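Local coordinates for 450aa long hypothetical fmu protein (Pyrococcus horikoshii, PDB 2YXL), which probably methylates cytosine in RNA at carbon 5, using S-adenosylmethionine as methyl donor, as an archaeal relative of the bacterial Fmu/RsmB enzymes, at residues P259-V264 with V330-L335. Numbering follows the deposited sequence.
Sequences PGETVV and VADKVL
Val330 meets Thr262 through its carbonyl, whose O lies 3.3 Å from Thr262 CG2. Ala331 CB lies 3.8 Å from Val264 CG2. At Asp332 the chain turns a corner, and this residue grips Thr262 twice: its N donates to Thr262 O, while its side chain takes the place of a backbone acceptor, CG anti to the carbonyl carbon (chi1 -78°) bringing OD1 to Thr262 N at 3.0 Å. That second bond is nearly straight (170°) and uses the anti lone pair of OD1, leaving OD2 to a salt bridge with Lys380. The carboxylate lies stacked against that of Glu261, the planes 18° apart; these like charges are probably offset by Lys380 and by the hydrogen bond from Lys258 N to Glu261 OE2. Lys333 CG passes Val263 CG2 at 3.8 Å, and the chain then runs on past Glu261, whose OE2 touches CE at 3.3 Å; the ammonium bends off to Leu255 O. An alanine at Glu261 would probably leave the Lys258 N-H without this acceptor and the Lys333 methylenes less covered. From here the parallel pairing is regular: Lys333 O accepts Val264 N, and Val264 O accepts Leu335 N at 2.7 Å. Between them Val334 sets CG2 3.8 Å from Val264 CB, the two side chains side by side on one face of the sheet, where Val334 also touches Leu385. Leu335 packs on the opposite face, against Lys273 and Leu277 of helix 272-280. Strands 262-265 and 331-337 are thus neighbours in the central, largely parallel sheet of a class I Rossmann-like methyltransferase, leading toward the sinefungin-occupied cofactor pocket.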
ATOM      1  N   PRO A 259      26.548 -12.462  -2.849  1.00 40.08           N
ATOM      2  CA  PRO A 259      26.740 -13.557  -1.892  1.00 39.83           C
ATOM      3  C   PRO A 259      27.973 -13.366  -1.012  1.00 39.55           C
ATOM      4  O   PRO A 259      29.049 -13.036  -1.516  1.00 39.58           O
ATOM      5  CB  PRO A 259      26.928 -14.776  -2.797  1.00 39.82           C
ATOM      6  CG  PRO A 259      26.132 -14.453  -4.007  1.00 39.97           C
ATOM      7  CD  PRO A 259      26.262 -12.968  -4.206  1.00 40.04           C
ATOM      8  N   GLY A 260      27.805 -13.559   0.293  1.00 39.26           N
ATOM      9  CA  GLY A 260      28.913 -13.451   1.242  1.00 38.86           C
ATOM     10  C   GLY A 260      29.087 -12.073   1.855  1.00 38.57           C
ATOM     11  O   GLY A 260      29.806 -11.917   2.843  1.00 38.57           O
ATOM     12  N   GLU A 261      28.433 -11.072   1.268  1.00 38.29           N
ATOM     13  CA  GLU A 261      28.514  -9.698   1.763  1.00 37.95           C
ATOM     14  C   GLU A 261      27.688  -9.510   3.033  1.00 37.79           C
ATOM     15  O   GLU A 261      26.786 -10.295   3.326  1.00 37.72           O
ATOM     16  CB  GLU A 261      28.061  -8.701   0.690  1.00 37.93           C
ATOM     17  CG  GLU A 261      29.051  -8.505  -0.450  1.00 37.75           C
ATOM     18  CD  GLU A 261      28.632  -7.422  -1.434  1.00 37.90           C
ATOM     19  OE1 GLU A 261      29.531  -6.790  -2.027  1.00 37.72           O
ATOM     20  OE2 GLU A 261      27.413  -7.201  -1.624  1.00 37.90           O
ATOM     21  N   THR A 262      28.018  -8.470   3.791  1.00 37.58           N
ATOM     22  CA  THR A 262      27.222  -8.089   4.950  1.00 37.41           C
ATOM     23  C   THR A 262      26.339  -6.893   4.584  1.00 37.25           C
ATOM     24  O   THR A 262      26.833  -5.820   4.227  1.00 37.24           O
ATOM     25  CB  THR A 262      28.090  -7.846   6.224  1.00 37.46           C
ATOM     26  OG1 THR A 262      27.363  -7.049   7.170  1.00 37.57           O
ATOM     27  CG2 THR A 262      29.408  -7.157   5.882  1.00 37.41           C
ATOM     28  N   VAL A 263      25.029  -7.110   4.649  1.00 37.01           N
ATOM     29  CA  VAL A 263      24.048  -6.133   4.192  1.00 36.85           C
ATOM     30  C   VAL A 263      23.146  -5.687   5.343  1.00 36.85           C
ATOM     31  O   VAL A 263      22.864  -6.461   6.260  1.00 36.70           O
ATOM     32  CB  VAL A 263      23.200  -6.704   3.010  1.00 36.86           C
ATOM     33  CG1 VAL A 263      22.066  -5.760   2.614  1.00 36.31           C
ATOM     34  CG2 VAL A 263      24.092  -6.987   1.808  1.00 36.70           C
ATOM     35  N   VAL A 264      22.713  -4.430   5.291  1.00 36.96           N
ATOM     36  CA  VAL A 264      21.769  -3.893   6.269  1.00 37.20           C
ATOM     37  C   VAL A 264      20.488  -3.415   5.584  1.00 37.32           C
ATOM     38  O   VAL A 264      20.538  -2.686   4.594  1.00 37.31           O
ATOM     39  CB  VAL A 264      22.394  -2.738   7.093  1.00 37.13           C
ATOM     40  CG1 VAL A 264      21.355  -2.092   8.002  1.00 37.29           C
ATOM     41  CG2 VAL A 264      23.573  -3.242   7.912  1.00 37.15           C
ATOM     42  N   VAL A 330      30.565  -1.113   8.931  1.00 24.20           N
ATOM     43  CA  VAL A 330      30.505  -2.576   8.933  1.00 24.29           C
ATOM     44  C   VAL A 330      29.691  -3.165   7.768  1.00 24.33           C
ATOM     45  O   VAL A 330      29.722  -4.376   7.537  1.00 24.35           O
ATOM     46  CB  VAL A 330      29.990  -3.111  10.309  1.00 24.29           C
ATOM     47  CG1 VAL A 330      28.463  -3.049  10.397  1.00 24.26           C
ATOM     48  CG2 VAL A 330      30.502  -4.525  10.578  1.00 24.34           C
ATOM     49  N   ALA A 331      28.979  -2.312   7.035  1.00 24.38           N
ATOM     50  CA  ALA A 331      28.089  -2.778   5.968  1.00 24.42           C
ATOM     51  C   ALA A 331      28.658  -2.570   4.567  1.00 24.47           C
ATOM     52  O   ALA A 331      29.011  -1.450   4.190  1.00 24.44           O
ATOM     53  CB  ALA A 331      26.720  -2.121   6.092  1.00 24.41           C
ATOM     54  N   ASP A 332      28.737  -3.664   3.807  1.00 24.55           N
ATOM     55  CA  ASP A 332      29.135  -3.628   2.399  1.00 24.65           C
ATOM     56  C   ASP A 332      28.146  -2.807   1.588  1.00 24.76           C
ATOM     57  O   ASP A 332      28.533  -2.058   0.695  1.00 24.69           O
ATOM     58  CB  ASP A 332      29.222  -5.043   1.823  1.00 24.61           C
ATOM     59  CG  ASP A 332      30.495  -5.759   2.219  1.00 24.49           C
ATOM     60  OD1 ASP A 332      30.397  -6.890   2.737  1.00 24.45           O
ATOM     61  OD2 ASP A 332      31.590  -5.195   2.013  1.00 24.44           O
ATOM     62  N   LYS A 333      26.865  -2.972   1.903  1.00 24.99           N
ATOM     63  CA  LYS A 333      25.808  -2.138   1.346  1.00 25.23           C
ATOM     64  C   LYS A 333      24.585  -2.112   2.249  1.00 25.42           C
ATOM     65  O   LYS A 333      24.258  -3.103   2.901  1.00 25.35           O
ATOM     66  CB  LYS A 333      25.432  -2.568  -0.077  1.00 25.20           C
ATOM     67  CG  LYS A 333      25.345  -4.064  -0.304  1.00 25.14           C
ATOM     68  CD  LYS A 333      25.114  -4.393  -1.770  1.00 25.35           C
ATOM     69  CE  LYS A 333      26.364  -4.201  -2.628  1.00 25.71           C
ATOM     70  NZ  LYS A 333      26.455  -2.819  -3.180  1.00 25.97           N
ATOM     71  N   VAL A 334      23.925  -0.960   2.286  1.00 25.79           N
ATOM     72  CA  VAL A 334      22.729  -0.774   3.097  1.00 26.21           C
ATOM     73  C   VAL A 334      21.550  -0.319   2.240  1.00 26.55           C
ATOM     74  O   VAL A 334      21.695   0.525   1.352  1.00 26.59           O
ATOM     75  CB  VAL A 334      22.970   0.213   4.285  1.00 26.26           C
ATOM     76  CG1 VAL A 334      23.512   1.543   3.795  1.00 26.40           C
ATOM     77  CG2 VAL A 334      21.698   0.424   5.109  1.00 25.96           C
ATOM     78  N   LEU A 335      20.390  -0.906   2.511  1.00 26.99           N
ATOM     79  CA  LEU A 335      19.142  -0.465   1.920  1.00 27.43           C
ATOM     80  C   LEU A 335      18.343   0.314   2.954  1.00 27.84           C
ATOM     81  O   LEU A 335      18.066  -0.186   4.049  1.00 27.85           O
ATOM     82  CB  LEU A 335      18.331  -1.661   1.408  1.00 27.38           C
ATOM     83  CG  LEU A 335      16.866  -1.421   1.017  1.00 27.55           C
ATOM     84  CD1 LEU A 335      16.752  -0.605  -0.263  1.00 27.28           C
ATOM     85  CD2 LEU A 335      16.128  -2.741   0.886  1.00 27.52           C
TER